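Local coordinates for protein D,D-dipeptidase/D,D-carboxypeptidase (PDB 4MUQ) that hydrolyses D-Ala-D-Ala in a zinc-dependent reaction linked to vancomycin resistance and probably also acts as a D,D-carboxypeptidase, at residues Glu157-Ile162 with Gly184-Glu189; Thr149-Arg154 with Pro166-Tyr171; Arg75-Gln80 with Glu107-Leu112. All coordinates share one frame; numbering follows the deposited sequence.

Overall arrangement
Interactions 2 and 3 each supply a histidine to one zinc site: 166-171 brings H168 and 107-112 brings H108, which share the zinc ion and the bound phosphinate, with D115 as the third protein ligand. The two contact centres lie about 16 Å apart. E107 ties them together in the second shell, since its OE2 is 2.8 Å from R151 NE and 2.8 Å from R170 NH1, both salt bridges. Interaction 1 lies farther out, its centre about 10 Å from that of interaction 2 and about 20 Å from that of interaction 3. R151 carries the chain of charges on to it, NH1 meeting E188 OE1 at 2.9 Å, while I162 packs on Y152 of the pocket.

Interaction 1: residues Glu157-Ile162 with Gly184-Glu189; sequences EEITGI and GFSLEE. With PE3 (3,6,9,12,15,18,21,24,27,30,33,36,39-tridecaoxahentetracontane-1,41-diol), chain H.
E188 lies across T160 at about a right angle, at the start of helix 187-194, where S186 and E189 form a capping box. The E188 side chain leaves with CG anti to its own carbonyl carbon (chi1 -78°) and then turns about CB-CG (chi2 77°), which lays the carboxylate against the last turn of helix 157-160. From CB outward, CG comes 3.7 Å from the carbonyl O of I159; CD is near the same oxygen and T160 CA; OE1 ends 3.6 Å from the methyl CG2 of T160. OE1 is also salt-bridged to R151, and OE2 accepts from N22, so the acid is held at both oxygens.

The neighbouring contact is apolar against polar. I159 reaches over the helix start with its CD1, which sits 3.5 Å from S186 OG and 3.7 Å from E189 CG, crossing the E189 chain nearly at right angles. Beside it the capping box is closed by three bonds: E189 N donates to S186 OG, S186 N donates to E189 OE1 at 2.9 Å, and S186 OG gives its own proton to that same OE1 at 2.8 Å. K156 adds a salt bridge to OE1, so this one oxygen is heavily engaged. Across the contact, T160 closes the short helix with an ST turn, its OG1 accepting from I162 N. No direct hydrogen bond joins the two segments; a single water does so, donating to T160 O at 2.7 Å and to E188 OE2.

Interaction 2: residues Thr149-Arg154 with Pro166-Tyr171; sequences TQRYAR and PWHFRY. With ZN (zinc ion), chain B; LY0 ((2R)-3-[(R)-[(1R)-1-aminoethyl](hydroxy)phosphoryl]-2-methylpropanoic acid), chain C; 2D8 ((2R)-3-[(R)-[(1S)-1-aminoethyl](hydroxy)phosphoryl]-2-methylpropanoic acid), chain D.
Y152 sets its CE2 over the centre of the H168 imidazole, 3.6 Å from H168 CD2, the two rings meeting obliquely, planes 49° apart. H168 is a zinc ligand, its ND1 2.1 Å from the metal, and both phosphinate oxygens, O31 and O32, also bind the ion. The inhibitor is modelled as two overlapping epimers, differing at the aminoethyl carbon. NE1 of W167, the residue just before H168, donates to O32 at 2.9 Å with the oxygen in the indole plane, and Y152 OH meets the inhibitor methyl C7.

Behind this first shell, R151 runs alongside H168, pointing the same way, and its CB touches H168 CD2 at 3.4 Å. With CG anti to the backbone N (chi1 -176°) and a bend at chi2, the R151 chain also passes CG over the centre of the Y152 ring. E107 OE1 accepts from H168 NE2, so the imidazole is pinned at both nitrogens, ND1 being held by zinc; OE2 of E107 forms salt bridges with R151 and R170.

The backbone beneath is an antiparallel pair at the edge of the four-stranded sheet of the Hedgehog/DD-peptidase fold, where strand 148-150 is outermost and 168-171 lies next to 113-118. T149 and R170 form the hydrogen-bonded pair, T149 N to R170 O and R170 N to T149 O both 2.9 Å; Q150 and F169 form the non-hydrogen-bonded one. Past the pair, R151 N still donates to H168 O, almost straight at 178°, and a water joins Y152 N to the same oxygen.

On the sheet face away from T149 and R170, Q150 places CB 3.7 Å from F169 CE1 and its CG over that ring, while OE1 is hydrogen-bonded to R140 and NE2 to Y132.

Interaction 3: residues Arg75-Gln80 with Glu107-Leu112; sequences RSLEEQ and EHQTGL. With ZN (zinc ion), chain B; 2D8 ((2R)-3-[(R)-[(1S)-1-aminoethyl](hydroxy)phosphoryl]-2-methylpropanoic acid), chain D; LY0 ((2R)-3-[(R)-[(1R)-1-aminoethyl](hydroxy)phosphoryl]-2-methylpropanoic acid), chain C.
The guanidinium of R75 lies flat on the imidazole of H108, itself bound to zinc: the planes are only 19° apart, the centres 3.7 Å, and NH1 sits over the middle of the ring. H108 NE2 holds the metal at 2.0 Å, and its ND1 is turned to the carbonyl of G73.

R75 also grips Q80 side-on: NE and NH2 both donate, in the guanidinium plane, to OE1. R75 NH2 (2.8 Å) and, at a longer distance, NH1 both donate to inhibitor O31, an oxygen that coordinates the zinc. Q80 bends at chi2 (70°), which turns its NE2 to the inhibitor carboxylate O62 at 3.0 Å. R75 thus reaches the phosphinate and Q80 the carboxylate, alongside zinc and other pocket residues such as S106 and A101.

Below the stack, R75 N donates to H108 O at 3.0 Å, arriving 60° out of the carbonyl plane. Q109 CA makes a C-H···O contact with R75 O at 3.2 Å and Q109 CG lies close by, yet this buried oxygen has no conventional partner. The Q109 amide rests on L77, NE2 3.8 Å from L77 CD1, and its OE1 accepts from N104.

S76 and E79 form a capping box at the start of helix 77-91, and this helix start packs against the 3-10 turn and loop of 107-112, between helix 93-99 and strand 113-118.

Interaction 1: residues Glu157-Ile162 with Gly184-Glu189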
loop_
_atom_site.group_PDB
_atom_site.type_symbol
_atom_site.label_atom_id
_atom_site.label_comp_id
_atom_site.label_asym_id
_atom_site.label_seq_id
_atom_site.Cartn_x
_atom_site.Cartn_y
_atom_site.Cartn_z
ATOM N N GLU A 157 -2.143 -14.719 7.838
ATOM C CA GLU A 157 -2.907 -14.166 8.961
ATOM C C GLU A 157 -2.105 -14.008 10.243
ATOM O O GLU A 157 -2.283 -13.037 10.980
ATOM C CB GLU A 157 -4.155 -15.009 9.225
ATOM C CG GLU A 157 -5.198 -14.889 8.125
ATOM C CD GLU A 157 -6.384 -15.803 8.327
ATOM O OE1 GLU A 157 -6.352 -16.668 9.233
ATOM O OE2 GLU A 157 -7.353 -15.670 7.554
ATOM N N GLU A 158 -1.208 -14.947 10.508
ATOM C CA GLU A 158 -0.444 -14.911 11.749
ATOM C C GLU A 158 0.589 -13.791 11.760
ATOM O O GLU A 158 0.964 -13.294 12.824
ATOM C CB GLU A 158 0.200 -16.268 12.031
ATOM C CG GLU A 158 -0.825 -17.377 12.208
ATOM C CD GLU A 158 -1.984 -16.956 13.096
ATOM O OE1 GLU A 158 -1.734 -16.504 14.236
ATOM O OE2 GLU A 158 -3.149 -17.063 12.651
ATOM N N ILE A 159 1.036 -13.367 10.586
ATOM C CA ILE A 159 1.978 -12.250 10.566
ATOM C C ILE A 159 1.375 -10.887 10.229
ATOM O O ILE A 159 1.922 -9.875 10.633
ATOM C CB ILE A 159 3.225 -12.523 9.708
ATOM C CG1 ILE A 159 2.854 -12.680 8.243
ATOM C CG2 ILE A 159 3.986 -13.737 10.234
ATOM C CD1 ILE A 159 4.067 -12.881 7.350
ATOM N N THR A 160 0.248 -10.845 9.518
ATOM C CA THR A 160 -0.438 -9.568 9.304
ATOM C C THR A 160 -1.289 -9.195 10.517
ATOM O O THR A 160 -1.576 -8.013 10.741
ATOM C CB THR A 160 -1.370 -9.595 8.085
ATOM O OG1 THR A 160 -2.427 -10.528 8.336
ATOM C CG2 THR A 160 -0.619 -9.987 6.816
ATOM N N GLY A 161 -1.706 -10.194 11.290
ATOM C CA GLY A 161 -2.630 -9.968 12.383
ATOM C C GLY A 161 -4.064 -9.670 11.963
ATOM O O GLY A 161 -4.867 -9.269 12.807
ATOM N N ILE A 162 -4.382 -9.865 10.683
ATOM C CA ILE A 162 -5.715 -9.565 10.157
ATOM C C ILE A 162 -6.171 -10.788 9.376
ATOM O O ILE A 162 -5.370 -11.416 8.681
ATOM C CB ILE A 162 -5.654 -8.304 9.249
ATOM C CG1 ILE A 162 -5.291 -7.051 10.080
ATOM C CG2 ILE A 162 -6.962 -8.090 8.473
ATOM C CD1 ILE A 162 -6.319 -6.653 11.129
ATOM N N GLY A 184 5.609 -14.228 -3.287
ATOM C CA GLY A 184 4.489 -14.522 -2.404
ATOM C C GLY A 184 4.557 -13.803 -1.062
ATOM O O GLY A 184 4.187 -14.375 -0.032
ATOM N N PHE A 185 5.023 -12.557 -1.073
ATOM C CA PHE A 185 5.266 -11.811 0.163
ATOM C C PHE A 185 4.080 -10.975 0.591
ATOM O O PHE A 185 3.490 -10.268 -0.228
ATOM C CB PHE A 185 6.416 -10.819 -0.037
ATOM C CG PHE A 185 7.785 -11.428 -0.040
ATOM C CD1 PHE A 185 8.034 -12.658 0.544
ATOM C CD2 PHE A 185 8.840 -10.733 -0.626
ATOM C CE1 PHE A 185 9.326 -13.189 0.542
ATOM C CE2 PHE A 185 10.125 -11.251 -0.635
ATOM C CZ PHE A 185 10.368 -12.480 -0.055
ATOM N N SER A 186 3.774 -11.015 1.885
ATOM C CA SER A 186 3.001 -9.961 2.527
ATOM C C SER A 186 3.889 -8.724 2.624
ATOM O O SER A 186 5.117 -8.817 2.466
ATOM C CB SER A 186 2.595 -10.387 3.936
ATOM O OG SER A 186 3.738 -10.569 4.766
ATOM N N LEU A 187 3.295 -7.578 2.921
ATOM C CA LEU A 187 4.092 -6.364 3.104
ATOM C C LEU A 187 5.062 -6.505 4.279
ATOM O O LEU A 187 6.186 -6.003 4.208
ATOM C CB LEU A 187 3.208 -5.118 3.236
ATOM C CG LEU A 187 3.966 -3.782 3.301
ATOM C CD1 LEU A 187 4.873 -3.569 2.071
ATOM C CD2 LEU A 187 2.964 -2.654 3.422
ATOM N N GLU A 188 4.648 -7.199 5.340
ATOM C CA GLU A 188 5.541 -7.501 6.468
ATOM C C GLU A 188 6.804 -8.215 5.988
ATOM O O GLU A 188 7.923 -7.840 6.354
ATOM C CB GLU A 188 4.829 -8.385 7.497
ATOM C CG GLU A 188 3.837 -7.641 8.411
ATOM C CD GLU A 188 2.500 -7.296 7.758
ATOM O OE1 GLU A 188 2.202 -7.791 6.649
ATOM O OE2 GLU A 188 1.748 -6.507 8.377
ATOM N N GLU A 189 6.621 -9.247 5.174
ATOM C CA GLU A 189 7.752 -10.001 4.666
ATOM C C GLU A 189 8.649 -9.149 3.773
ATOM O O GLU A 189 9.870 -9.225 3.887
ATOM C CB GLU A 189 7.265 -11.249 3.932
ATOM C CG GLU A 189 6.757 -12.341 4.860
ATOM C CD GLU A 189 5.900 -13.352 4.137
ATOM O OE1 GLU A 189 4.796 -12.969 3.696
ATOM O OE2 GLU A 189 6.329 -14.523 4.009
HETATM O O43 PE3 H . 3.821 -9.856 16.400
HETATM C C42 PE3 H . 3.061 -9.625 15.212
HETATM C C41 PE3 H . 1.615 -10.139 15.334
HETATM O O40 PE3 H . 0.962 -9.821 14.081
HETATM C C39 PE3 H . 1.124 -8.404 14.028
HETATM C C38 PE3 H . 0.644 -7.608 12.865
HETATM O O37 PE3 H . 1.049 -6.300 13.284
HETATM O O HOH W 1 -0.964 -6.186 8.789
#

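Interaction 2: residues Thr149-Arg154 with Pro166-Tyr171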
loop_
_atom_site.group_PDB
_atom_site.type_symbol
_atom_site.label_atom_id
_atom_site.label_comp_id
_atom_site.label_asym_id
_atom_site.label_seq_id
_atom_site.Cartn_x
_atom_site.Cartn_y
_atom_site.Cartn_z
ATOM N N THR A 149 -1.149 -4.443 -4.256
ATOM C CA THR A 149 -1.048 -5.806 -3.744
ATOM C C THR A 149 -2.305 -6.127 -2.933
ATOM O O THR A 149 -2.856 -5.242 -2.276
ATOM C CB THR A 149 0.242 -5.994 -2.884
ATOM O OG1 THR A 149 0.478 -7.388 -2.653
ATOM C CG2 THR A 149 0.161 -5.253 -1.542
ATOM N N GLN A 150 -2.760 -7.374 -2.954
ATOM C CA GLN A 150 -3.831 -7.753 -2.036
ATOM C C GLN A 150 -3.183 -7.915 -0.664
ATOM O O GLN A 150 -2.256 -8.711 -0.476
ATOM C CB GLN A 150 -4.509 -9.041 -2.458
ATOM C CG GLN A 150 -5.725 -9.348 -1.602
ATOM C CD GLN A 150 -6.322 -10.688 -1.914
ATOM O OE1 GLN A 150 -6.278 -11.158 -3.055
ATOM N NE2 GLN A 150 -6.868 -11.332 -0.896
ATOM N N ARG A 151 -3.660 -7.141 0.291
ATOM C CA ARG A 151 -2.926 -6.933 1.532
ATOM C C ARG A 151 -2.957 -8.095 2.514
ATOM O O ARG A 151 -1.929 -8.388 3.157
ATOM C CB ARG A 151 -3.426 -5.655 2.198
ATOM C CG ARG A 151 -2.679 -5.253 3.465
ATOM C CD ARG A 151 -1.226 -4.953 3.157
ATOM N NE ARG A 151 -0.496 -4.495 4.341
ATOM C CZ ARG A 151 0.101 -5.298 5.218
ATOM N NH1 ARG A 151 0.033 -6.614 5.086
ATOM N NH2 ARG A 151 0.757 -4.765 6.241
ATOM N N TYR A 152 -4.115 -8.751 2.635
ATOM C CA TYR A 152 -4.369 -9.683 3.725
ATOM C C TYR A 152 -4.756 -11.045 3.186
ATOM O O TYR A 152 -5.929 -11.330 2.918
ATOM C CB TYR A 152 -5.475 -9.129 4.643
ATOM C CG TYR A 152 -5.153 -7.780 5.253
ATOM C CD1 TYR A 152 -4.050 -7.608 6.087
ATOM C CD2 TYR A 152 -5.950 -6.670 5.001
ATOM C CE1 TYR A 152 -3.742 -6.374 6.631
ATOM C CE2 TYR A 152 -5.655 -5.427 5.560
ATOM C CZ TYR A 152 -4.545 -5.284 6.375
ATOM O OH TYR A 152 -4.224 -4.058 6.928
ATOM N N ALA A 153 -3.755 -11.898 3.011
ATOM C CA ALA A 153 -3.978 -13.242 2.500
ATOM C C ALA A 153 -4.263 -14.237 3.619
ATOM O O ALA A 153 -3.802 -14.064 4.752
ATOM C CB ALA A 153 -2.756 -13.693 1.703
ATOM N N ARG A 154 -5.001 -15.300 3.305
ATOM C CA ARG A 154 -5.279 -16.335 4.289
ATOM C C ARG A 154 -3.993 -16.950 4.856
ATOM O O ARG A 154 -3.896 -17.204 6.060
ATOM C CB ARG A 154 -6.188 -17.422 3.695
ATOM C CG ARG A 154 -6.584 -18.506 4.683
ATOM C CD ARG A 154 -7.531 -19.510 4.046
ATOM N NE ARG A 154 -6.962 -20.046 2.812
ATOM C CZ ARG A 154 -7.612 -20.815 1.949
ATOM N NH1 ARG A 154 -8.868 -21.149 2.177
ATOM N NH2 ARG A 154 -6.997 -21.245 0.852
ATOM N N PRO A 166 -10.520 -10.710 0.908
ATOM C CA PRO A 166 -10.449 -10.679 -0.558
ATOM C C PRO A 166 -10.453 -9.271 -1.166
ATOM O O PRO A 166 -9.968 -9.098 -2.289
ATOM C CB PRO A 166 -11.708 -11.442 -0.968
ATOM C CG PRO A 166 -11.892 -12.465 0.148
ATOM C CD PRO A 166 -11.503 -11.693 1.399
ATOM N N TRP A 167 -10.967 -8.289 -0.424
ATOM C CA TRP A 167 -11.366 -6.996 -1.000
ATOM C C TRP A 167 -10.405 -5.832 -0.800
ATOM O O TRP A 167 -10.613 -4.785 -1.406
ATOM C CB TRP A 167 -12.708 -6.565 -0.402
ATOM C CG TRP A 167 -12.633 -6.454 1.101
ATOM C CD1 TRP A 167 -12.146 -5.401 1.832
ATOM C CD2 TRP A 167 -13.030 -7.452 2.054
ATOM N NE1 TRP A 167 -12.217 -5.687 3.174
ATOM C CE2 TRP A 167 -12.761 -6.935 3.339
ATOM C CE3 TRP A 167 -13.582 -8.733 1.943
ATOM C CZ2 TRP A 167 -13.020 -7.659 4.505
ATOM C CZ3 TRP A 167 -13.849 -9.451 3.108
ATOM C CH2 TRP A 167 -13.549 -8.913 4.370
ATOM N N HIS A 168 -9.406 -5.984 0.070
ATOM C CA HIS A 168 -8.565 -4.865 0.502
ATOM C C HIS A 168 -7.230 -4.836 -0.234
ATOM O O HIS A 168 -6.427 -5.777 -0.141
ATOM C CB HIS A 168 -8.375 -4.924 2.028
ATOM C CG HIS A 168 -7.492 -3.850 2.583
ATOM N ND1 HIS A 168 -7.953 -2.873 3.447
ATOM C CD2 HIS A 168 -6.163 -3.637 2.447
ATOM C CE1 HIS A 168 -6.942 -2.093 3.796
ATOM N NE2 HIS A 168 -5.846 -2.543 3.210
ATOM N N PHE A 169 -6.991 -3.743 -0.956
ATOM C CA PHE A 169 -5.775 -3.616 -1.763
ATOM C C PHE A 169 -4.955 -2.431 -1.307
ATOM O O PHE A 169 -5.490 -1.382 -0.962
ATOM C CB PHE A 169 -6.136 -3.508 -3.254
ATOM C CG PHE A 169 -6.655 -4.789 -3.809
ATOM C CD1 PHE A 169 -5.797 -5.669 -4.452
ATOM C CD2 PHE A 169 -7.974 -5.163 -3.614
ATOM C CE1 PHE A 169 -6.250 -6.890 -4.944
ATOM C CE2 PHE A 169 -8.436 -6.383 -4.090
ATOM C CZ PHE A 169 -7.565 -7.248 -4.759
ATOM N N ARG A 170 -3.642 -2.618 -1.300
ATOM C CA ARG A 170 -2.709 -1.600 -0.828
ATOM C C ARG A 170 -1.763 -1.195 -1.948
ATOM O O ARG A 170 -1.177 -2.063 -2.612
ATOM C CB ARG A 170 -1.916 -2.162 0.363
ATOM C CG ARG A 170 -0.628 -1.407 0.719
ATOM C CD ARG A 170 -0.859 0.011 1.206
ATOM N NE ARG A 170 0.436 0.689 1.282
ATOM C CZ ARG A 170 1.222 0.695 2.352
ATOM N NH1 ARG A 170 0.840 0.110 3.478
ATOM N NH2 ARG A 170 2.405 1.307 2.294
ATOM N N TYR A 171 -1.640 0.108 -2.183
ATOM C CA TYR A 171 -0.653 0.605 -3.131
ATOM C C TYR A 171 0.708 0.704 -2.457
ATOM O O TYR A 171 0.850 1.398 -1.439
ATOM C CB TYR A 171 -1.061 1.975 -3.647
ATOM C CG TYR A 171 -0.126 2.528 -4.690
ATOM C CD1 TYR A 171 -0.233 2.128 -6.006
ATOM C CD2 TYR A 171 0.857 3.447 -4.349
ATOM C CE1 TYR A 171 0.618 2.634 -6.971
ATOM C CE2 TYR A 171 1.710 3.972 -5.311
ATOM C CZ TYR A 171 1.581 3.554 -6.618
ATOM O OH TYR A 171 2.423 4.052 -7.593
HETATM ZN ZN ZN B . -9.854 -2.107 3.781
HETATM P P LY0 C . -10.937 -3.181 6.203
HETATM C C1 LY0 C . -12.896 -2.570 7.845
HETATM N N1 LY0 C . -12.964 -4.735 6.963
HETATM C C2 LY0 C . -12.699 -3.401 6.594
HETATM C C4 LY0 C . -9.907 -3.759 7.581
HETATM C C5 LY0 C . -8.541 -3.144 7.628
HETATM C C6 LY0 C . -8.615 -1.763 8.261
HETATM C C7 LY0 C . -7.623 -4.077 8.398
HETATM O O31 LY0 C . -10.659 -1.674 6.006
HETATM O O32 LY0 C . -10.613 -3.869 4.836
HETATM O O61 LY0 C . -7.817 -0.931 7.862
HETATM O O62 LY0 C . -9.425 -1.554 9.147
HETATM C C4 2D8 D . -9.896 -3.762 7.579
HETATM C C5 2D8 D . -8.536 -3.143 7.628
HETATM C C6 2D8 D . -8.614 -1.762 8.261
HETATM C C7 2D8 D . -7.621 -4.077 8.399
HETATM N N1 2D8 D . -13.493 -3.222 5.544
HETATM P P 2D8 D . -10.932 -3.187 6.204
HETATM C C1 2D8 D . -12.916 -2.592 7.828
HETATM C C2 2D8 D . -12.664 -3.505 6.644
HETATM O O31 2D8 D . -10.675 -1.673 6.018
HETATM O O32 2D8 D . -10.615 -3.869 4.834
HETATM O O61 2D8 D . -7.816 -0.930 7.863
HETATM O O62 2D8 D . -9.425 -1.554 9.147
HETATM O O HOH W 2 -6.570 -7.904 1.594
#

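Interaction 3: residues Arg75-Gln80 with Glu107-Leu112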
loop_
_atom_site.group_PDB
_atom_site.type_symbol
_atom_site.label_atom_id
_atom_site.label_comp_id
_atom_site.label_asym_id
_atom_site.label_seq_id
_atom_site.Cartn_x
_atom_site.Cartn_y
_atom_site.Cartn_z
ATOM N N ARG A 75 -9.698 6.930 5.040
ATOM C CA ARG A 75 -10.524 7.126 6.229
ATOM C C ARG A 75 -9.735 7.934 7.234
ATOM O O ARG A 75 -8.535 7.703 7.438
ATOM C CB ARG A 75 -10.958 5.788 6.835
ATOM C CG ARG A 75 -11.710 4.935 5.829
ATOM C CD ARG A 75 -12.548 3.835 6.442
ATOM N NE ARG A 75 -11.764 2.814 7.130
ATOM C CZ ARG A 75 -11.656 1.536 6.741
ATOM N NH1 ARG A 75 -12.226 1.084 5.630
ATOM N NH2 ARG A 75 -10.941 0.704 7.468
ATOM N N SER A 76 -10.409 8.899 7.835
ATOM C CA SER A 76 -9.839 9.697 8.902
ATOM C C SER A 76 -9.817 8.897 10.194
ATOM O O SER A 76 -10.432 7.838 10.304
ATOM C CB SER A 76 -10.695 10.923 9.129
ATOM O OG SER A 76 -11.989 10.542 9.580
ATOM N N LEU A 77 -9.144 9.445 11.198
ATOM C CA LEU A 77 -9.087 8.795 12.499
ATOM C C LEU A 77 -10.475 8.631 13.124
ATOM O O LEU A 77 -10.798 7.571 13.669
ATOM C CB LEU A 77 -8.193 9.608 13.433
ATOM C CG LEU A 77 -8.135 9.097 14.875
ATOM C CD1 LEU A 77 -7.531 7.703 14.940
ATOM C CD2 LEU A 77 -7.337 10.066 15.733
ATOM N N GLU A 78 -11.301 9.673 13.043
ATOM C CA GLU A 78 -12.657 9.549 13.579
ATOM C C GLU A 78 -13.468 8.467 12.877
ATOM O O GLU A 78 -14.204 7.723 13.530
ATOM C CB GLU A 78 -13.395 10.899 13.609
ATOM C CG GLU A 78 -13.883 11.445 12.255
ATOM C CD GLU A 78 -15.240 10.878 11.803
ATOM O OE1 GLU A 78 -15.597 11.107 10.628
ATOM O OE2 GLU A 78 -15.950 10.213 12.601
ATOM N N GLU A 79 -13.327 8.352 11.557
ATOM C CA GLU A 79 -14.017 7.305 10.806
ATOM C C GLU A 79 -13.573 5.912 11.242
ATOM O O GLU A 79 -14.388 4.999 11.442
ATOM C CB GLU A 79 -13.725 7.441 9.319
ATOM C CG GLU A 79 -14.346 8.630 8.644
ATOM C CD GLU A 79 -13.948 8.670 7.188
ATOM O OE1 GLU A 79 -13.135 9.537 6.815
ATOM O OE2 GLU A 79 -14.425 7.801 6.428
ATOM N N GLN A 80 -12.260 5.719 11.352
ATOM C CA GLN A 80 -11.749 4.411 11.729
ATOM C C GLN A 80 -12.197 4.029 13.146
ATOM O O GLN A 80 -12.531 2.866 13.426
ATOM C CB GLN A 80 -10.223 4.392 11.623
ATOM C CG GLN A 80 -9.603 3.026 11.879
ATOM C CD GLN A 80 -9.894 2.047 10.753
ATOM O OE1 GLN A 80 -10.238 2.451 9.637
ATOM N NE2 GLN A 80 -9.754 0.756 11.040
ATOM N N GLU A 107 -4.233 1.051 7.304
ATOM C CA GLU A 107 -3.752 1.563 6.025
ATOM C C GLU A 107 -4.707 2.516 5.386
ATOM O O GLU A 107 -4.305 3.314 4.541
ATOM C CB GLU A 107 -3.571 0.437 5.014
ATOM C CG GLU A 107 -2.563 -0.582 5.393
ATOM C CD GLU A 107 -2.241 -1.496 4.234
ATOM O OE1 GLU A 107 -3.167 -1.901 3.471
ATOM O OE2 GLU A 107 -1.054 -1.801 4.113
ATOM N N HIS A 108 -5.988 2.443 5.744
ATOM C CA HIS A 108 -6.928 3.370 5.127
ATOM C C HIS A 108 -6.634 4.823 5.503
ATOM O O HIS A 108 -6.986 5.744 4.769
ATOM C CB HIS A 108 -8.384 3.006 5.442
ATOM C CG HIS A 108 -8.876 1.838 4.657
ATOM N ND1 HIS A 108 -9.456 1.967 3.411
ATOM C CD2 HIS A 108 -8.855 0.515 4.931
ATOM C CE1 HIS A 108 -9.779 0.771 2.957
ATOM N NE2 HIS A 108 -9.430 -0.131 3.861
ATOM N N GLN A 109 -5.973 5.020 6.642
ATOM C CA GLN A 109 -5.617 6.365 7.084
ATOM C C GLN A 109 -4.436 6.953 6.311
ATOM O O GLN A 109 -4.056 8.083 6.548
ATOM C CB GLN A 109 -5.336 6.391 8.595
ATOM C CG GLN A 109 -6.569 6.062 9.450
ATOM C CD GLN A 109 -6.233 5.949 10.913
ATOM O OE1 GLN A 109 -6.285 4.851 11.481
ATOM N NE2 GLN A 109 -5.862 7.065 11.535
ATOM N N THR A 110 -3.873 6.195 5.365
ATOM C CA THR A 110 -2.737 6.697 4.572
ATOM C C THR A 110 -3.134 7.213 3.187
ATOM O O THR A 110 -2.341 7.866 2.515
ATOM C CB THR A 110 -1.660 5.615 4.306
ATOM O OG1 THR A 110 -2.202 4.593 3.463
ATOM C CG2 THR A 110 -1.115 5.002 5.607
ATOM N N GLY A 111 -4.337 6.876 2.730
ATOM C CA GLY A 111 -4.711 7.176 1.353
ATOM C C GLY A 111 -4.165 6.200 0.324
ATOM O O GLY A 111 -4.341 6.424 -0.876
ATOM N N LEU A 112 -3.508 5.133 0.784
ATOM C CA LEU A 112 -2.899 4.129 -0.097
ATOM C C LEU A 112 -3.712 2.852 -0.210
ATOM O O LEU A 112 -3.358 1.969 -0.982
ATOM C CB LEU A 112 -1.498 3.778 0.415
ATOM C CG LEU A 112 -0.499 4.937 0.528
ATOM C CD1 LEU A 112 0.785 4.453 1.191
ATOM C CD2 LEU A 112 -0.182 5.574 -0.830
HETATM ZN ZN ZN B . -9.854 -2.107 3.781
HETATM C C4 2D8 D . -9.896 -3.762 7.579
HETATM C C5 2D8 D . -8.536 -3.143 7.628
HETATM C C6 2D8 D . -8.614 -1.762 8.261
HETATM C C7 2D8 D . -7.621 -4.077 8.399
HETATM N N1 2D8 D . -13.493 -3.222 5.544
HETATM P P 2D8 D . -10.932 -3.187 6.204
HETATM C C1 2D8 D . -12.916 -2.592 7.828
HETATM C C2 2D8 D . -12.664 -3.505 6.644
HETATM O O31 2D8 D . -10.675 -1.673 6.018
HETATM O O32 2D8 D . -10.615 -3.869 4.834
HETATM O O61 2D8 D . -7.816 -0.930 7.863
HETATM O O62 2D8 D . -9.425 -1.554 9.147
HETATM P P LY0 C . -10.937 -3.181 6.203
HETATM C C1 LY0 C . -12.896 -2.570 7.845
HETATM N N1 LY0 C . -12.964 -4.735 6.963
HETATM C C2 LY0 C . -12.699 -3.401 6.594
HETATM C C4 LY0 C . -9.907 -3.759 7.581
HETATM C C5 LY0 C . -8.541 -3.144 7.628
HETATM C C6 LY0 C . -8.615 -1.763 8.261
HETATM C C7 LY0 C . -7.623 -4.077 8.398
HETATM O O31 LY0 C . -10.659 -1.674 6.006
HETATM O O32 LY0 C . -10.613 -3.869 4.836
HETATM O O61 LY0 C . -7.817 -0.931 7.862
HETATM O O62 LY0 C . -9.425 -1.554 9.147
#